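Local atomic coordinates of GphF Dehydratase 1 (Archangium violaceum, PDB entry 6MBF), a protein that probably dehydrates acyl intermediates as a dehydratase domain of the gephyronic acid polyketide synthase, and is also linked to enoyl isomerisation and epimerisation. Residues 9-14 / 51-56; 61-66 / 235-240; 181-186 / 203-208; 187-192 / 197-202; 265-268 / 272-275. All blocks are in the same frame, centred on the assembly; numbering follows the deposited sequence.

Interaction 1 (9-14 / 51-56); sequences HPLLGR and GVTYLE
The loop 9-14 runs past the first turn of the helix beginning near residue 52, Leu11 and Thr53 being the nearest pair across the contact with their CA atoms 7.6 Å apart. The loop carries the HPLLG sequence of polyketide synthase dehydratases, and the helix, 52-65, is the long helix of the first hot-dog half of the domain. His9 reaches the helix with CG anti to the backbone N (chi1 -176°), and its NE2 donates to Glu56 OE2 over 2.7 Å in a nearly straight bond of 169°. The carboxylate receives it on the anti lone pair, almost in the ring plane. The other ring nitrogen accepts from the loop itself: Leu11 N and Leu12 N each lie 3.0 Å from His9 ND1, so both sides of the imidazole are held and its rotation is fixed. Histidine suits the place because it can fold the loop with one nitrogen and tie it to the helix with the other. Glu56 is gripped further, OE2 by Glu197 N and OE1 by Leu198 N, which satisfies a buried acid. Thr53 turns its hydroxyl to Tyr37 and Leu50 O, which presents its methyl to the loop. Leu11 closes round that methyl like a fork: CD1 and CD2 each lie 3.8 Å from Thr53 CG2, and CD1 also rests 4.0 Å from Glu56 CG.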
# COMPACT_ATOMS: atom_id res chain seq x y z
N HIS A 9 6.52 5.48 -14.84
CA HIS A 9 6.01 5.39 -13.47
C HIS A 9 7.15 5.00 -12.54
O HIS A 9 7.97 4.15 -12.89
CB HIS A 9 4.88 4.35 -13.38
CG HIS A 9 4.23 4.27 -12.03
ND1 HIS A 9 4.74 3.51 -11.00
CD2 HIS A 9 3.10 4.85 -11.54
CE1 HIS A 9 3.95 3.62 -9.94
NE2 HIS A 9 2.96 4.43 -10.24
N PRO A 10 7.23 5.59 -11.34
CA PRO A 10 8.42 5.36 -10.49
C PRO A 10 8.58 3.93 -10.01
O PRO A 10 9.68 3.56 -9.58
CB PRO A 10 8.20 6.31 -9.30
CG PRO A 10 7.15 7.27 -9.74
CD PRO A 10 6.28 6.52 -10.71
N LEU A 11 7.52 3.12 -10.05
CA LEU A 11 7.57 1.72 -9.64
C LEU A 11 7.33 0.75 -10.78
O LEU A 11 8.02 -0.28 -10.87
CB LEU A 11 6.54 1.48 -8.53
CG LEU A 11 6.77 2.29 -7.25
CD1 LEU A 11 5.51 2.25 -6.40
CD2 LEU A 11 7.96 1.72 -6.49
N LEU A 12 6.37 1.05 -11.66
CA LEU A 12 6.09 0.21 -12.82
C LEU A 12 7.26 0.20 -13.80
O LEU A 12 7.51 -0.80 -14.48
CB LEU A 12 4.85 0.71 -13.55
CG LEU A 12 3.48 0.11 -13.29
CD1 LEU A 12 2.53 0.63 -14.37
CD2 LEU A 12 3.53 -1.41 -13.31
N GLY A 13 7.94 1.33 -13.93
CA GLY A 13 8.95 1.46 -14.98
C GLY A 13 8.27 1.78 -16.30
O GLY A 13 7.38 2.63 -16.36
N ARG A 14 8.68 1.08 -17.35
CA ARG A 14 8.16 1.33 -18.69
C ARG A 14 7.49 0.08 -19.23
O ARG A 14 7.88 -1.05 -18.90
CB ARG A 14 9.28 1.77 -19.64
CG ARG A 14 10.45 0.81 -19.69
CD ARG A 14 11.54 1.30 -20.64
NE ARG A 14 11.08 1.25 -22.02
CZ ARG A 14 11.35 0.25 -22.86
NH1 ARG A 14 12.09 -0.78 -22.46
NH2 ARG A 14 10.88 0.29 -24.10
N GLY A 51 4.01 -3.37 1.27
CA GLY A 51 3.00 -3.97 0.41
C GLY A 51 2.17 -2.98 -0.39
O GLY A 51 1.67 -3.32 -1.47
N VAL A 52 2.00 -1.75 0.12
CA VAL A 52 1.26 -0.75 -0.64
C VAL A 52 1.93 -0.46 -1.98
O VAL A 52 1.26 -0.01 -2.92
CB VAL A 52 1.07 0.56 0.16
CG1 VAL A 52 0.02 0.37 1.26
CG2 VAL A 52 2.40 1.07 0.73
N THR A 53 3.24 -0.70 -2.09
CA THR A 53 3.95 -0.61 -3.36
C THR A 53 3.25 -1.43 -4.43
O THR A 53 3.07 -0.96 -5.56
CB THR A 53 5.39 -1.09 -3.17
OG1 THR A 53 6.02 -0.34 -2.12
CG2 THR A 53 6.19 -0.95 -4.47
N TYR A 54 2.84 -2.65 -4.08
CA TYR A 54 2.20 -3.54 -5.06
C TYR A 54 0.81 -3.05 -5.43
O TYR A 54 0.40 -3.16 -6.58
CB TYR A 54 2.13 -4.96 -4.49
CG TYR A 54 3.46 -5.43 -3.94
CD1 TYR A 54 4.62 -5.31 -4.69
CD2 TYR A 54 3.56 -5.97 -2.66
CE1 TYR A 54 5.85 -5.72 -4.19
CE2 TYR A 54 4.78 -6.39 -2.15
CZ TYR A 54 5.92 -6.26 -2.92
OH TYR A 54 7.14 -6.67 -2.42
N LEU A 55 0.08 -2.50 -4.46
CA LEU A 55 -1.24 -1.96 -4.78
C LEU A 55 -1.13 -0.79 -5.75
O LEU A 55 -1.91 -0.68 -6.70
CB LEU A 55 -1.95 -1.53 -3.49
CG LEU A 55 -2.25 -2.64 -2.48
CD1 LEU A 55 -2.96 -2.08 -1.26
CD2 LEU A 55 -3.09 -3.72 -3.14
N GLU A 56 -0.14 0.09 -5.53
CA GLU A 56 0.06 1.21 -6.45
C GLU A 56 0.44 0.72 -7.84
O GLU A 56 -0.08 1.21 -8.85
CB GLU A 56 1.13 2.18 -5.91
CG GLU A 56 1.66 3.17 -6.97
CD GLU A 56 0.61 4.13 -7.53
OE1 GLU A 56 -0.53 4.22 -7.00
OE2 GLU A 56 0.92 4.81 -8.52

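Interaction 2 (61-66 / 235-240); sequences AASRLL and RARGVR
Ser63 and Arg237 make the contact by themselves, a serine hydroxyl meeting the end of a guanidinium group. Ser63 OG lies 3.1 Å from Arg237 NH2 and 3.3 Å from Arg237 NH1, approaching the group obliquely and sitting near both terminal nitrogens. The hydroxyl gets there from the last turns of helix 52-65 with OG anti to the backbone N (chi1 -178°), while the arginine comes from the loop 235-240 and bends at chi2 (-88°) to bring its tip to the helix. A serine is small enough to let so bulky a group come close. One shell out, Arg237 NH2 forms a salt bridge with Glu197 OE2, its strongest partner, and NH1 makes a weak hydrogen bond to Ala70 O. Arg64, the helix neighbour of Ser63, pairs with Glu197 OE1, and Gly238 bonds to Glu197 through the backbone. Putting a leucine in place of Arg237 would probably leave Glu197 OE2 without its ionic mate and Ser63 OG without its polar neighbour. Glu197 carries the link, binding Arg237 of its own hot-dog half and Arg64 of the other, so charge probably dominates this contact near the surface, with the serine hydroxyl alongside.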
# COMPACT_ATOMS: atom_id res chain seq x y z
N ALA A 61 -1.01 -0.00 -13.37
CA ALA A 61 -1.19 -0.90 -14.50
C ALA A 61 -2.63 -0.86 -15.00
O ALA A 61 -2.87 -0.85 -16.21
CB ALA A 61 -0.80 -2.33 -14.13
N ALA A 62 -3.60 -0.83 -14.07
CA ALA A 62 -4.99 -0.72 -14.48
C ALA A 62 -5.22 0.53 -15.31
O ALA A 62 -5.93 0.50 -16.32
CB ALA A 62 -5.90 -0.71 -13.25
N SER A 63 -4.61 1.65 -14.90
CA SER A 63 -4.82 2.90 -15.61
C SER A 63 -4.25 2.84 -17.02
O SER A 63 -4.85 3.37 -17.96
CB SER A 63 -4.19 4.06 -14.84
OG SER A 63 -4.44 5.29 -15.49
N ARG A 64 -3.10 2.20 -17.19
CA ARG A 64 -2.41 2.22 -18.47
C ARG A 64 -2.85 1.10 -19.41
O ARG A 64 -2.78 1.28 -20.63
CB ARG A 64 -0.89 2.14 -18.24
CG ARG A 64 -0.34 3.38 -17.57
CD ARG A 64 0.93 3.10 -16.75
NE ARG A 64 1.51 4.34 -16.25
CZ ARG A 64 1.04 5.03 -15.22
NH1 ARG A 64 -0.04 4.61 -14.56
NH2 ARG A 64 1.64 6.15 -14.84
N LEU A 65 -3.31 -0.03 -18.88
CA LEU A 65 -3.68 -1.16 -19.72
C LEU A 65 -5.16 -1.23 -20.02
O LEU A 65 -5.55 -1.72 -21.09
CB LEU A 65 -3.26 -2.48 -19.06
CG LEU A 65 -1.77 -2.75 -18.91
CD1 LEU A 65 -1.55 -4.10 -18.25
CD2 LEU A 65 -1.09 -2.69 -20.26
N LEU A 66 -6.00 -0.79 -19.10
CA LEU A 66 -7.42 -1.06 -19.26
C LEU A 66 -8.14 0.15 -19.81
O LEU A 66 -7.81 1.29 -19.46
CB LEU A 66 -8.05 -1.46 -17.93
CG LEU A 66 -7.49 -2.75 -17.33
CD1 LEU A 66 -8.12 -3.03 -15.99
CD2 LEU A 66 -7.71 -3.93 -18.28
N ARG A 235 -10.95 6.50 -6.82
CA ARG A 235 -11.83 7.38 -7.58
C ARG A 235 -11.21 8.71 -7.96
O ARG A 235 -11.80 9.43 -8.77
CB ARG A 235 -13.12 7.66 -6.80
CG ARG A 235 -13.79 6.45 -6.22
CD ARG A 235 -15.19 6.79 -5.76
NE ARG A 235 -15.97 5.59 -5.47
CZ ARG A 235 -17.29 5.53 -5.54
NH1 ARG A 235 -17.99 6.60 -5.90
NH2 ARG A 235 -17.92 4.39 -5.26
N ALA A 236 -10.09 9.09 -7.35
CA ALA A 236 -9.40 10.31 -7.71
C ALA A 236 -7.90 10.05 -7.65
O ALA A 236 -7.42 9.37 -6.74
CB ALA A 236 -9.77 11.46 -6.76
N ARG A 237 -7.17 10.56 -8.64
CA ARG A 237 -5.73 10.36 -8.73
C ARG A 237 -4.98 11.53 -8.08
O ARG A 237 -5.50 12.65 -7.97
CB ARG A 237 -5.29 10.22 -10.18
CG ARG A 237 -6.34 9.64 -11.11
CD ARG A 237 -6.31 8.13 -11.18
NE ARG A 237 -7.00 7.64 -12.38
CZ ARG A 237 -6.40 7.44 -13.55
NH1 ARG A 237 -7.10 6.99 -14.59
NH2 ARG A 237 -5.10 7.66 -13.68
N GLY A 238 -3.75 11.26 -7.66
CA GLY A 238 -2.85 12.31 -7.20
C GLY A 238 -3.25 13.01 -5.92
O GLY A 238 -2.89 14.17 -5.72
N VAL A 239 -3.97 12.33 -5.04
CA VAL A 239 -4.43 12.93 -3.79
C VAL A 239 -3.27 13.01 -2.80
O VAL A 239 -2.46 12.08 -2.70
CB VAL A 239 -5.60 12.11 -3.22
CG1 VAL A 239 -5.98 12.61 -1.83
CG2 VAL A 239 -6.81 12.19 -4.16
N ARG A 240 -3.17 14.13 -2.07
CA ARG A 240 -2.08 14.35 -1.12
C ARG A 240 -2.54 14.36 0.33
O ARG A 240 -1.70 14.39 1.23
CB ARG A 240 -1.37 15.68 -1.40
CG ARG A 240 -1.04 15.94 -2.87
CD ARG A 240 -0.12 17.15 -3.02
NE ARG A 240 -0.72 18.39 -2.54
CZ ARG A 240 -0.06 19.53 -2.41
NH1 ARG A 240 1.23 19.58 -2.71
NH2 ARG A 240 -0.68 20.62 -1.96

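Interaction 3 (181-186 / 203-208)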
# COMPACT_ATOMS: atom_id res chain seq x y z
N GLY A 181 -8.78 9.13 10.91
CA GLY A 181 -7.45 9.71 10.88
C GLY A 181 -7.39 10.78 9.81
O GLY A 181 -8.14 10.74 8.83
N HIS A 182 -6.52 11.75 10.03
CA HIS A 182 -6.21 12.78 9.05
C HIS A 182 -4.76 12.55 8.63
O HIS A 182 -3.86 12.59 9.48
CB HIS A 182 -6.41 14.17 9.65
CG HIS A 182 -5.95 15.29 8.77
ND1 HIS A 182 -5.51 16.50 9.27
CD2 HIS A 182 -5.87 15.39 7.42
CE1 HIS A 182 -5.18 17.29 8.27
NE2 HIS A 182 -5.39 16.65 7.14
N VAL A 183 -4.54 12.25 7.35
CA VAL A 183 -3.20 11.99 6.83
C VAL A 183 -2.89 13.02 5.75
O VAL A 183 -3.76 13.39 4.95
CB VAL A 183 -3.00 10.55 6.28
CG1 VAL A 183 -3.60 9.51 7.19
CG2 VAL A 183 -3.49 10.40 4.87
N CYS A 184 -1.65 13.49 5.75
CA CYS A 184 -1.25 14.55 4.83
C CYS A 184 0.21 14.34 4.45
O CYS A 184 1.06 14.17 5.33
CB CYS A 184 -1.45 15.92 5.48
SG CYS A 184 -1.24 17.29 4.35
N LEU A 185 0.48 14.34 3.15
CA LEU A 185 1.86 14.24 2.70
C LEU A 185 2.58 15.56 2.92
O LEU A 185 1.97 16.63 2.94
CB LEU A 185 1.92 13.87 1.23
CG LEU A 185 1.30 12.51 0.86
CD1 LEU A 185 1.35 12.33 -0.62
CD2 LEU A 185 2.00 11.37 1.58
N GLN A 186 3.89 15.47 3.10
CA GLN A 186 4.72 16.66 3.21
C GLN A 186 6.04 16.40 2.49
O GLN A 186 6.26 15.32 1.93
CB GLN A 186 4.96 17.07 4.67
CG GLN A 186 3.72 17.54 5.44
CD GLN A 186 3.10 18.80 4.85
OE1 GLN A 186 3.77 19.61 4.22
NE2 GLN A 186 1.80 18.97 5.07
N LEU A 203 -1.23 5.90 1.38
CA LEU A 203 -1.98 4.70 1.74
C LEU A 203 -1.34 3.97 2.92
O LEU A 203 -2.05 3.49 3.80
CB LEU A 203 -2.12 3.77 0.53
CG LEU A 203 -3.04 2.57 0.78
CD1 LEU A 203 -4.45 3.02 1.17
CD2 LEU A 203 -3.06 1.65 -0.45
N ASP A 204 -0.00 3.92 2.97
CA ASP A 204 0.66 3.36 4.15
C ASP A 204 0.26 4.09 5.42
O ASP A 204 0.06 3.46 6.47
CB ASP A 204 2.18 3.39 3.99
CG ASP A 204 2.90 3.01 5.27
OD1 ASP A 204 2.93 1.81 5.60
OD2 ASP A 204 3.41 3.93 5.95
N ALA A 205 0.16 5.42 5.37
CA ALA A 205 -0.28 6.18 6.54
C ALA A 205 -1.68 5.75 6.98
O ALA A 205 -1.94 5.61 8.18
CB ALA A 205 -0.24 7.68 6.24
N CYS A 206 -2.58 5.50 6.03
CA CYS A 206 -3.91 5.01 6.38
C CYS A 206 -3.83 3.63 7.04
O CYS A 206 -4.51 3.37 8.03
CB CYS A 206 -4.81 4.97 5.14
SG CYS A 206 -5.13 6.60 4.41
N PHE A 207 -3.00 2.74 6.50
CA PHE A 207 -2.86 1.43 7.12
C PHE A 207 -2.21 1.55 8.49
O PHE A 207 -2.56 0.78 9.40
CB PHE A 207 -2.05 0.50 6.21
CG PHE A 207 -2.76 0.10 4.92
CD1 PHE A 207 -4.05 0.55 4.63
CD2 PHE A 207 -2.12 -0.71 4.00
CE1 PHE A 207 -4.69 0.17 3.42
CE2 PHE A 207 -2.74 -1.09 2.81
CZ PHE A 207 -4.02 -0.66 2.52
N GLN A 208 -1.31 2.52 8.68
CA GLN A 208 -0.71 2.70 10.00
C GLN A 208 -1.73 3.17 11.04
O GLN A 208 -1.55 2.93 12.24
CB GLN A 208 0.47 3.68 9.92
CG GLN A 208 1.74 3.08 9.27
CD GLN A 208 2.97 3.84 9.70
OE1 GLN A 208 3.19 4.04 10.89
NE2 GLN A 208 3.77 4.28 8.73
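Packing of the second hot-dog helix, 200-214, against the sheet that wraps it brings Val183 of strand 178-184 onto Ala205 and Cys206. The closest backbone approach joins Val183 and Ala205, whose CA atoms are 6.5 Å apart, a short spacing allowed by the single methyl of the alanine. The two branches of Val183 divide the work. CG1 lies 3.9 Å from Ala205 CB, and Val183 CB is nearly as close to the same methyl at 4.0 Å, so the alanine rests against the flank of the valine. Val183 CG2 turns to the following helix residue and meets Cys206 SG at 4.2 Å. With chi1 at -44°, CG1 stands anti to the carbonyl carbon and CG2 takes the crowded position between backbone N and carbonyl carbon, which spreads the two methyls over successive helix residues. A beta-branched residue is at home in a strand and gives the helix a broad apolar surface; the thiol, less bulky than a long aliphatic chain, completes it. No hydrogen bond crosses the contact, as expected of buried apolar packing. The helix keeps its polar groups on another side, where Gln208 NE2 donates to Asp204 OD2 over 2.8 Å one turn away, the amide hydrogen meeting the acid on its syn side. Tyr162 bonds to Asp204 OD1 and Tyr154 to Gln208 OE1. Strand 241-248 lies beside Val183, with Val242 touching both the valine and Cys206, while Leu203 and Phe207 pack on Val52 of helix 52-65, so the helix stands between its own sheet and the helix of the other half.

Interaction 4 (187-192 / 197-202)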
# COMPACT_ATOMS: atom_id res chain seq x y z
N GLY A 187 6.91 17.41 2.51
CA GLY A 187 8.23 17.27 1.94
C GLY A 187 8.21 16.81 0.50
O GLY A 187 7.35 17.21 -0.30
N GLU A 188 9.18 15.95 0.16
CA GLU A 188 9.30 15.45 -1.21
C GLU A 188 8.07 14.64 -1.60
O GLU A 188 7.66 14.66 -2.77
CB GLU A 188 10.56 14.60 -1.35
CG GLU A 188 11.85 15.28 -0.94
CD GLU A 188 13.08 14.43 -1.23
OE1 GLU A 188 14.21 14.93 -1.06
OE2 GLU A 188 12.92 13.25 -1.64
N GLU A 189 7.49 13.91 -0.65
CA GLU A 189 6.39 13.03 -1.00
C GLU A 189 5.16 13.83 -1.43
O GLU A 189 4.43 13.41 -2.34
CB GLU A 189 6.08 12.09 0.17
CG GLU A 189 6.99 10.84 0.22
CD GLU A 189 8.44 11.14 0.65
OE1 GLU A 189 9.35 10.40 0.24
OE2 GLU A 189 8.65 12.11 1.40
N ALA A 190 4.93 14.99 -0.82
CA ALA A 190 3.84 15.86 -1.26
C ALA A 190 4.12 16.48 -2.62
O ALA A 190 3.18 16.91 -3.29
CB ALA A 190 3.59 16.97 -0.24
N GLN A 191 5.38 16.53 -3.04
CA GLN A 191 5.72 17.10 -4.34
C GLN A 191 5.54 16.11 -5.49
O GLN A 191 5.66 16.51 -6.65
CB GLN A 191 7.16 17.61 -4.33
CG GLN A 191 7.42 18.68 -3.27
CD GLN A 191 6.35 19.74 -3.27
OE1 GLN A 191 5.65 19.94 -2.27
NE2 GLN A 191 6.20 20.44 -4.39
N GLU A 192 5.24 14.85 -5.18
CA GLU A 192 5.21 13.78 -6.17
C GLU A 192 3.79 13.34 -6.51
O GLU A 192 3.59 12.18 -6.91
CB GLU A 192 6.01 12.58 -5.66
CG GLU A 192 7.46 12.89 -5.41
CD GLU A 192 8.17 11.83 -4.58
OE1 GLU A 192 7.49 11.01 -3.91
OE2 GLU A 192 9.41 11.82 -4.59
N GLU A 197 -0.68 7.02 -8.85
CA GLU A 197 -2.13 7.04 -8.77
C GLU A 197 -2.58 7.36 -7.34
O GLU A 197 -3.36 8.29 -7.12
CB GLU A 197 -2.71 5.71 -9.24
CG GLU A 197 -2.10 5.21 -10.56
CD GLU A 197 -2.42 6.11 -11.75
OE1 GLU A 197 -1.78 5.96 -12.81
OE2 GLU A 197 -3.29 6.98 -11.63
N LEU A 198 -2.06 6.61 -6.37
CA LEU A 198 -2.24 6.92 -4.95
C LEU A 198 -0.90 6.74 -4.27
O LEU A 198 -0.38 5.61 -4.22
CB LEU A 198 -3.30 6.02 -4.32
CG LEU A 198 -3.60 6.33 -2.85
CD1 LEU A 198 -4.17 7.74 -2.70
CD2 LEU A 198 -4.55 5.31 -2.30
N HIS A 199 -0.32 7.82 -3.77
CA HIS A 199 1.03 7.75 -3.25
C HIS A 199 1.15 6.63 -2.21
O HIS A 199 0.35 6.59 -1.26
CB HIS A 199 1.46 9.09 -2.63
CG HIS A 199 2.94 9.25 -2.55
ND1 HIS A 199 3.75 8.35 -1.88
CD2 HIS A 199 3.76 10.20 -3.06
CE1 HIS A 199 5.01 8.73 -1.99
NE2 HIS A 199 5.04 9.85 -2.71
N PRO A 200 2.09 5.70 -2.37
CA PRO A 200 2.28 4.66 -1.34
C PRO A 200 2.41 5.22 0.07
O PRO A 200 1.92 4.59 1.01
CB PRO A 200 3.56 3.95 -1.80
CG PRO A 200 3.53 4.11 -3.30
CD PRO A 200 2.94 5.47 -3.55
N ALA A 201 3.06 6.38 0.23
CA ALA A 201 3.21 6.95 1.56
C ALA A 201 1.86 7.31 2.16
O ALA A 201 1.66 7.17 3.38
CB ALA A 201 4.10 8.19 1.51
N LEU A 202 0.93 7.79 1.34
CA LEU A 202 -0.39 8.15 1.85
C LEU A 202 -1.19 6.91 2.24
O LEU A 202 -1.77 6.85 3.33
CB LEU A 202 -1.13 9.00 0.81
CG LEU A 202 -2.45 9.64 1.27
CD1 LEU A 202 -2.68 10.93 0.53
CD2 LEU A 202 -3.62 8.71 1.04
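Glu189, on a short, weakly bonded helical turn, and Glu192, just beyond it, close round the imidazole of His199 from different directions. His199 carries CG anti to the backbone N (chi1 -158°), which swings the ring from the start of helix 200-214 toward the turn. There His199 NE2 donates to Glu192 OE1, 3.0 Å away and 163° at the hydrogen. Ring and carboxylate are nearly coplanar, their planes only 8° apart, and the oxygen is met almost head-on. Glu192 reaches the ring edge with its chain extended beyond CG. Glu189 behaves otherwise: bent at chi2, it lays its aliphatic part beside the ring, CG 3.6 Å from His199 CE1 and 4.1 Å from Ala201 CB, while its carboxylate leaves for a salt bridge with Arg165. Its backbone takes part too, Glu189 O lying 3.4 Å from His199 CD2. Glutamate suits both places because its methylenes can pack while its acid end finds a polar partner. The remaining ring nitrogen, His199 ND1, accepts from Ala201 N over 3.0 Å. Replacing His199 by an alanine would probably leave Glu192 OE1 and the Ala201 amide without their shared mate and open a gap beside Glu189 CG. Such side-chain acceptance of a first-turn amide is an N-cap, here formed by the histidine of the HPALLD sequence of polyketide synthase dehydratases, at the entry to the second hot-dog helix.

Interaction 5 (265-268 / 272-275)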
# COMPACT_ATOMS: atom_id res chain seq x y z
N ARG A 265 -12.11 3.62 4.33
CA ARG A 265 -12.69 4.55 3.36
C ARG A 265 -11.90 5.85 3.46
O ARG A 265 -11.75 6.41 4.55
CB ARG A 265 -14.17 4.79 3.65
CG ARG A 265 -15.02 3.52 3.63
CD ARG A 265 -14.99 2.89 2.26
NE ARG A 265 -15.94 1.79 2.10
CZ ARG A 265 -15.63 0.50 2.14
NH1 ARG A 265 -14.38 0.11 2.35
NH2 ARG A 265 -16.58 -0.41 1.96
N LEU A 266 -11.38 6.31 2.32
CA LEU A 266 -10.59 7.53 2.25
C LEU A 266 -11.43 8.64 1.63
O LEU A 266 -12.04 8.44 0.57
CB LEU A 266 -9.31 7.31 1.44
CG LEU A 266 -8.15 6.50 2.04
CD1 LEU A 266 -8.54 5.07 2.38
CD2 LEU A 266 -6.99 6.50 1.06
N PHE A 267 -11.44 9.82 2.26
CA PHE A 267 -12.21 10.96 1.79
C PHE A 267 -11.30 12.16 1.59
O PHE A 267 -10.34 12.35 2.34
CB PHE A 267 -13.31 11.33 2.80
CG PHE A 267 -14.28 10.22 3.07
CD1 PHE A 267 -15.47 10.13 2.36
CD2 PHE A 267 -14.00 9.27 4.04
CE1 PHE A 267 -16.37 9.10 2.61
CE2 PHE A 267 -14.89 8.24 4.29
CZ PHE A 267 -16.07 8.15 3.58
N ASP A 268 -11.61 12.99 0.59
CA ASP A 268 -10.85 14.24 0.50
C ASP A 268 -11.34 15.20 1.58
O ASP A 268 -12.24 14.89 2.37
CB ASP A 268 -10.93 14.82 -0.92
CG ASP A 268 -12.33 15.29 -1.32
OD1 ASP A 268 -13.20 15.54 -0.46
OD2 ASP A 268 -12.56 15.41 -2.55
N ARG A 272 -15.63 14.03 0.05
CA ARG A 272 -15.91 13.18 -1.09
C ARG A 272 -15.04 11.93 -1.04
O ARG A 272 -13.86 12.00 -0.70
CB ARG A 272 -15.65 13.93 -2.40
CG ARG A 272 -16.49 15.19 -2.57
CD ARG A 272 -16.09 15.96 -3.82
NE ARG A 272 -14.77 16.56 -3.68
CZ ARG A 272 -14.31 17.54 -4.46
NH1 ARG A 272 -15.07 18.02 -5.43
NH2 ARG A 272 -13.09 18.03 -4.26
N LEU A 273 -15.62 10.79 -1.39
CA LEU A 273 -14.89 9.52 -1.34
C LEU A 273 -13.78 9.48 -2.40
O LEU A 273 -14.04 9.70 -3.58
CB LEU A 273 -15.85 8.35 -1.55
CG LEU A 273 -15.20 6.98 -1.39
CD1 LEU A 273 -14.89 6.72 0.07
CD2 LEU A 273 -16.11 5.89 -1.96
N VAL A 274 -12.57 9.18 -1.95
CA VAL A 274 -11.40 9.07 -2.81
C VAL A 274 -11.04 7.61 -3.09
O VAL A 274 -10.65 7.26 -4.20
CB VAL A 274 -10.21 9.82 -2.16
CG1 VAL A 274 -8.89 9.39 -2.79
CG2 VAL A 274 -10.41 11.31 -2.28
N ALA A 275 -11.14 6.75 -2.08
CA ALA A 275 -10.73 5.36 -2.25
C ALA A 275 -11.40 4.51 -1.18
O ALA A 275 -11.78 5.00 -0.12
CB ALA A 275 -9.20 5.21 -2.17
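Leu266 faces both Val274 and Ala275 in a classic beta bulge near the turn of the hairpin made by strands 259-267 and 273-284. Among the backbone bonds, Leu266 N donates to Ala275 O over 2.8 Å, and Leu266 O takes Val274 N at 2.7 Å and Ala275 N at 3.3 Å, both donors coming from one side of the carbonyl. The extra residue shifts the register, so that Phe267 pairs with Leu273. Nearer the turn, Asp268 N donates to Arg272 O at 2.8 Å. In the ionic part, Arg272 NE lies 2.7 Å from Asp268 OD2, on its syn lone pair, in a salt bridge that a weak bond from NH2 supplements. Asp268 OD1 meanwhile accepts Arg272 N from above the carboxylate plane, and also Glu270 N of the turn. Apolar contacts occupy both faces: Leu273 CD1 stands over the Phe267 ring, 4.1 Å from its centroid and 23° off the normal, a CH-pi contact, while Leu266, which also touches Leu202 and Cys206 of helix 200-214, packs CD2 on Ala275 CB. One aspartate serves backbone and charge together, probably helping keep the hairpin end closed at the exposed Arg272, while Leu266, Ala275 and Phe267 lie buried.

Interactions 1, 3 and 4 are buried, interaction 2 lies near the surface, and interaction 5 is mixed, running from a covered leucine to an exposed arginine. Helix 52-65 serves interactions 1 and 2, helix 200-214 interactions 3 and 4. The core contacts differ in chemistry: interaction 3 is purely apolar, whereas 1 and 4 each centre on a histidine-carboxylate bond. Segment 197-202 joins interactions 1, 2 and 4 across the two halves, through its backbone amides to the first and its Glu197 side chain to the second. Interaction 5 reaches the same core through Leu266, which touches residues of interactions 3 and 4.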